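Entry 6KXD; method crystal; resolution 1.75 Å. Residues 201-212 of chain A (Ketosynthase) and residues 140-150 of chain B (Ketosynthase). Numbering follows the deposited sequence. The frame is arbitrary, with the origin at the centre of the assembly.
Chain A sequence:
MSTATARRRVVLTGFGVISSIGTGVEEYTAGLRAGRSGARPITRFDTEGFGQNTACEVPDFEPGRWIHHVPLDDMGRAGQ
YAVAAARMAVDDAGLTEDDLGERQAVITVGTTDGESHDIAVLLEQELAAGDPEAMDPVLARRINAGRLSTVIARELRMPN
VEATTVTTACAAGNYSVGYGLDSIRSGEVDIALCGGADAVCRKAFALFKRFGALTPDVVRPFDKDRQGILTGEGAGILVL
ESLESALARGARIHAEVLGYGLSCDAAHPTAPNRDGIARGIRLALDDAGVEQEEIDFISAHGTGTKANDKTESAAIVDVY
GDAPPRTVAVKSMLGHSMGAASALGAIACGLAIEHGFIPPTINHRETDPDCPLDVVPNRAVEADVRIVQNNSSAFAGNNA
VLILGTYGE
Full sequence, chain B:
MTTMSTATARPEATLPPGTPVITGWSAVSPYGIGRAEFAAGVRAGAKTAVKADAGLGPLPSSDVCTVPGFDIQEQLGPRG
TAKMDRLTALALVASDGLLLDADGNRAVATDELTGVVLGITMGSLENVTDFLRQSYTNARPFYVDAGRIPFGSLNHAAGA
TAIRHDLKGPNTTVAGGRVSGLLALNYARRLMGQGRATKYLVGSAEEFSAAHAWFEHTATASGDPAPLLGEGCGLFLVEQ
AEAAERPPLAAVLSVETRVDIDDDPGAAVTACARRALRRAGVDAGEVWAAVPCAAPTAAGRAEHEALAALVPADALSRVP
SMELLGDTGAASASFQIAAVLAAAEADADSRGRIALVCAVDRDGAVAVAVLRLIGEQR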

# COMPACT_ATOMS: atom_id res chain seq x y z
N CYS A 201 -16.03 -6.81 6.05
CA CYS A 201 -15.77 -8.21 5.94
C CYS A 201 -15.73 -8.84 7.34
O CYS A 201 -15.55 -8.15 8.34
CB CYS A 201 -14.46 -8.52 5.22
SG CYS A 201 -13.03 -7.71 6.00
N ARG A 202 -15.85 -10.15 7.33
CA ARG A 202 -15.81 -10.93 8.54
C ARG A 202 -14.42 -10.80 9.20
O ARG A 202 -14.34 -10.66 10.42
CB ARG A 202 -16.18 -12.36 8.20
CG ARG A 202 -16.03 -13.34 9.33
CD ARG A 202 -16.26 -14.72 8.75
NE ARG A 202 -16.32 -15.72 9.80
CZ ARG A 202 -17.42 -16.36 10.17
NH1 ARG A 202 -18.61 -15.96 9.75
NH2 ARG A 202 -17.31 -17.44 10.91
N LYS A 203 -13.36 -10.80 8.39
CA LYS A 203 -12.00 -10.70 8.94
C LYS A 203 -11.91 -9.50 9.89
O LYS A 203 -11.46 -9.64 11.05
CB LYS A 203 -10.95 -10.63 7.82
CG LYS A 203 -9.52 -10.35 8.30
CD LYS A 203 -8.70 -9.62 7.24
CE LYS A 203 -7.33 -9.15 7.71
NZ LYS A 203 -6.62 -8.45 6.61
N ALA A 204 -12.30 -8.30 9.42
CA ALA A 204 -12.14 -7.04 10.19
C ALA A 204 -13.05 -7.05 11.42
O ALA A 204 -12.67 -6.59 12.48
CB ALA A 204 -12.42 -5.84 9.34
N PHE A 205 -14.28 -7.50 11.23
CA PHE A 205 -15.27 -7.58 12.31
C PHE A 205 -14.72 -8.45 13.44
O PHE A 205 -14.68 -8.03 14.61
CB PHE A 205 -16.57 -8.14 11.74
CG PHE A 205 -17.75 -7.86 12.62
CD1 PHE A 205 -18.08 -6.56 12.97
CD2 PHE A 205 -18.52 -8.89 13.11
CE1 PHE A 205 -19.18 -6.29 13.76
CE2 PHE A 205 -19.61 -8.61 13.92
CZ PHE A 205 -19.94 -7.32 14.22
N ALA A 206 -14.30 -9.65 13.08
CA ALA A 206 -13.76 -10.63 14.01
C ALA A 206 -12.46 -10.15 14.65
O ALA A 206 -12.25 -10.34 15.86
CB ALA A 206 -13.55 -11.94 13.33
N LEU A 207 -11.61 -9.48 13.87
CA LEU A 207 -10.38 -8.90 14.42
C LEU A 207 -10.72 -7.92 15.53
O LEU A 207 -10.30 -8.12 16.67
CB LEU A 207 -9.59 -8.27 13.27
CG LEU A 207 -8.53 -7.22 13.59
CD1 LEU A 207 -7.94 -7.36 14.96
CD2 LEU A 207 -7.45 -7.29 12.51
N PHE A 208 -11.54 -6.91 15.24
CA PHE A 208 -11.82 -5.86 16.21
C PHE A 208 -12.65 -6.41 17.37
O PHE A 208 -12.41 -6.07 18.52
CB PHE A 208 -12.41 -4.64 15.52
CG PHE A 208 -11.32 -3.89 14.80
CD1 PHE A 208 -10.47 -3.05 15.51
CD2 PHE A 208 -11.06 -4.12 13.46
CE1 PHE A 208 -9.45 -2.38 14.86
CE2 PHE A 208 -10.04 -3.45 12.81
CZ PHE A 208 -9.22 -2.59 13.52
N LYS A 209 -13.56 -7.33 17.06
CA LYS A 209 -14.32 -8.00 18.12
C LYS A 209 -13.33 -8.62 19.10
O LYS A 209 -13.38 -8.36 20.30
CB LYS A 209 -15.21 -9.11 17.54
CG LYS A 209 -16.02 -9.89 18.57
CD LYS A 209 -17.02 -9.06 19.32
CE LYS A 209 -17.58 -9.84 20.49
NZ LYS A 209 -18.81 -9.22 21.02
N ARG A 210 -12.43 -9.44 18.58
CA ARG A 210 -11.52 -10.20 19.42
C ARG A 210 -10.58 -9.29 20.21
O ARG A 210 -10.13 -9.66 21.29
CB ARG A 210 -10.68 -11.20 18.63
CG ARG A 210 -9.81 -12.07 19.53
CD ARG A 210 -10.57 -12.69 20.70
NE ARG A 210 -9.69 -13.54 21.45
CZ ARG A 210 -8.93 -13.11 22.44
NH1 ARG A 210 -8.98 -11.85 22.83
NH2 ARG A 210 -8.11 -13.95 23.05
N PHE A 211 -10.28 -8.11 19.67
CA PHE A 211 -9.52 -7.08 20.36
C PHE A 211 -10.34 -6.40 21.46
O PHE A 211 -9.78 -5.63 22.24
CB PHE A 211 -9.01 -6.06 19.34
CG PHE A 211 -7.57 -6.25 18.95
CD1 PHE A 211 -6.99 -7.51 18.99
CD2 PHE A 211 -6.78 -5.16 18.61
CE1 PHE A 211 -5.65 -7.68 18.67
CE2 PHE A 211 -5.45 -5.33 18.29
CZ PHE A 211 -4.88 -6.59 18.31
N GLY A 212 -11.66 -6.65 21.54
CA GLY A 212 -12.54 -5.92 22.46
C GLY A 212 -12.64 -4.45 22.08
O GLY A 212 -12.95 -3.61 22.90
N ARG B 140 -16.87 -19.73 18.61
CA ARG B 140 -17.47 -18.53 18.18
C ARG B 140 -16.59 -17.94 17.08
O ARG B 140 -15.43 -18.33 16.94
CB ARG B 140 -17.73 -17.66 19.41
CG ARG B 140 -18.84 -18.24 20.28
CD ARG B 140 -19.27 -17.37 21.43
NE ARG B 140 -19.91 -16.13 21.03
CZ ARG B 140 -19.88 -15.02 21.76
NH1 ARG B 140 -19.18 -14.99 22.89
NH2 ARG B 140 -20.52 -13.94 21.37
N PRO B 141 -17.14 -17.05 16.22
CA PRO B 141 -16.43 -16.62 15.01
C PRO B 141 -15.33 -15.57 15.23
O PRO B 141 -14.75 -15.06 14.26
CB PRO B 141 -17.57 -16.05 14.16
CG PRO B 141 -18.53 -15.48 15.16
CD PRO B 141 -18.48 -16.47 16.32
N PHE B 142 -15.08 -15.20 16.49
CA PHE B 142 -13.98 -14.30 16.83
C PHE B 142 -13.04 -15.00 17.81
O PHE B 142 -12.20 -14.33 18.42
CB PHE B 142 -14.55 -12.99 17.38
CG PHE B 142 -15.31 -13.13 18.67
CD1 PHE B 142 -16.64 -13.53 18.66
CD2 PHE B 142 -14.73 -12.78 19.88
CE1 PHE B 142 -17.36 -13.61 19.85
CE2 PHE B 142 -15.45 -12.86 21.06
CZ PHE B 142 -16.76 -13.27 21.04
N TYR B 143 -13.18 -16.33 17.89
CA TYR B 143 -12.30 -17.22 18.66
C TYR B 143 -11.14 -17.64 17.76
O TYR B 143 -11.01 -18.77 17.29
CB TYR B 143 -13.10 -18.37 19.28
CG TYR B 143 -13.97 -17.94 20.45
CD1 TYR B 143 -14.27 -16.60 20.68
CD2 TYR B 143 -14.55 -18.88 21.30
CE1 TYR B 143 -15.06 -16.18 21.74
CE2 TYR B 143 -15.37 -18.48 22.37
CZ TYR B 143 -15.62 -17.13 22.59
OH TYR B 143 -16.42 -16.68 23.61
N VAL B 144 -10.23 -16.68 17.61
CA VAL B 144 -9.07 -16.81 16.77
C VAL B 144 -7.82 -16.83 17.67
O VAL B 144 -7.90 -16.43 18.87
CB VAL B 144 -9.01 -15.63 15.79
CG1 VAL B 144 -10.25 -15.56 14.92
CG2 VAL B 144 -8.81 -14.30 16.51
N ASP B 145 -6.70 -17.28 17.09
CA ASP B 145 -5.35 -17.08 17.68
C ASP B 145 -5.07 -15.57 17.74
O ASP B 145 -4.63 -14.95 16.77
CB ASP B 145 -4.32 -17.90 16.90
CG ASP B 145 -2.92 -17.84 17.47
OD1 ASP B 145 -2.67 -16.96 18.31
OD2 ASP B 145 -2.10 -18.67 17.05
N ALA B 146 -5.31 -14.98 18.90
CA ALA B 146 -5.24 -13.54 19.08
C ALA B 146 -3.79 -13.04 18.95
O ALA B 146 -3.59 -11.90 18.59
CB ALA B 146 -5.84 -13.13 20.40
N GLY B 147 -2.83 -13.91 19.25
CA GLY B 147 -1.40 -13.60 19.16
C GLY B 147 -0.98 -13.43 17.71
O GLY B 147 -0.01 -12.78 17.43
N ARG B 148 -1.74 -14.02 16.77
CA ARG B 148 -1.42 -13.93 15.31
C ARG B 148 -1.91 -12.60 14.74
O ARG B 148 -1.44 -12.20 13.67
CB ARG B 148 -2.01 -15.09 14.50
CG ARG B 148 -1.44 -16.47 14.80
CD ARG B 148 -0.17 -16.88 14.10
NE ARG B 148 -0.29 -17.03 12.65
CZ ARG B 148 -0.83 -18.07 12.02
NH1 ARG B 148 -1.46 -19.01 12.70
NH2 ARG B 148 -0.74 -18.17 10.70
N ILE B 149 -2.81 -11.89 15.44
CA ILE B 149 -3.51 -10.75 14.87
C ILE B 149 -2.55 -9.62 14.48
O ILE B 149 -2.64 -9.06 13.40
CB ILE B 149 -4.62 -10.28 15.83
CG1 ILE B 149 -5.79 -11.27 15.84
CG2 ILE B 149 -5.08 -8.87 15.50
CD1 ILE B 149 -6.96 -10.84 16.70
N PRO B 150 -1.58 -9.21 15.33
CA PRO B 150 -0.68 -8.12 14.95
C PRO B 150 -0.04 -8.39 13.56
O PRO B 150 -0.06 -7.53 12.60
CB PRO B 150 0.32 -8.08 16.12
CG PRO B 150 -0.43 -8.71 17.29
CD PRO B 150 -1.34 -9.75 16.68
O HOH W 1 -9.49 -16.37 20.82

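The apolar centre of this contact is built around two side chains of chain B, Phe142(B) and Ile149(B), each of which directs its CA-to-CB bond toward the chain A helix. They lose 95 and 85 Å² respectively to the other stretch, out of 597 Å² buried on both sides together. The backbones come nearest where Ala206(A) faces Phe142(B), with 4.6 Å between their CA atoms. At this point the helix presents a methyl group: Ala206(A) CB lies 4.3 Å from Phe142(B) CB and 3.5 Å from Pro141(B) O.

With chi1 at 64° (p), the Phe142(B) ring lies against the aliphatic part of Lys209(A). Lys209(A) CG is 3.3 Å from Phe142(B) CG and 3.5 Å from the centroid of the Phe142(B) ring, 22° off the ring normal, which places this methylene over the ring face as a CH-pi contact. The ammonium group is less well placed. Lys209(A) NZ stands 5.0 Å from the centroid of the same Phe142(B) ring and 27° off its normal, an off-centre cation-pi arrangement, and it is hydrogen-bonded elsewhere in the structure. The closer fit is therefore made by the chain's carbon atoms rather than by its charge.

Ile149(B) meets a second group of helix residues. Its CG2 atom is 3.3 Å from Leu207(A) CD1, and Ile149(B) CG2 also lies 3.4 Å from Phe211(A) CE1, so a single methyl group packs against both side chains. Neither partner aims its CA-to-CB bond at chain B: that of Leu207(A) points away and that of Phe211(A) sideways, yet the ends of both side chains come nearer. Leu207(A) has an off-rotamer chi2 of 27°, and Phe211(A) an off-rotamer chi1 of -100°.

Near the start of the helix, Arg202(A) extends with chi1 to chi3 all t, bringing its guanidinium to Pro141(B). Arg202(A) NH2 is 3.5 Å from Pro141(B) CB, which lies over one face of the planar group. This leaves the polar edge of the guanidinium available to other partners, and both NE and NH2 are hydrogen-bonded elsewhere in the structure.

Arg210(A), which has 95 Å² covered by chain B, joins the apolar surface to the polar edge. Its CG is 3.9 Å from Val144(B) CG2, while Arg210(A) NH2 is 3.6 Å from Ala146(B) CB, a methyl group over one face of the guanidinium. Phe142(B) O sits near the guanidinium plane, but its closest atom in this residue is Arg210(A) CD, at 3.2 Å, and the pair makes no hydrogen bond. The polar link instead runs through water 1, which accepts from Arg210(A) NE at 2.9 Å and donates to Val144(B) O at a short 2.5 Å. No direct hydrogen bond crosses between the stretches, so packing dominates this contact and a single water bridges its polar edge.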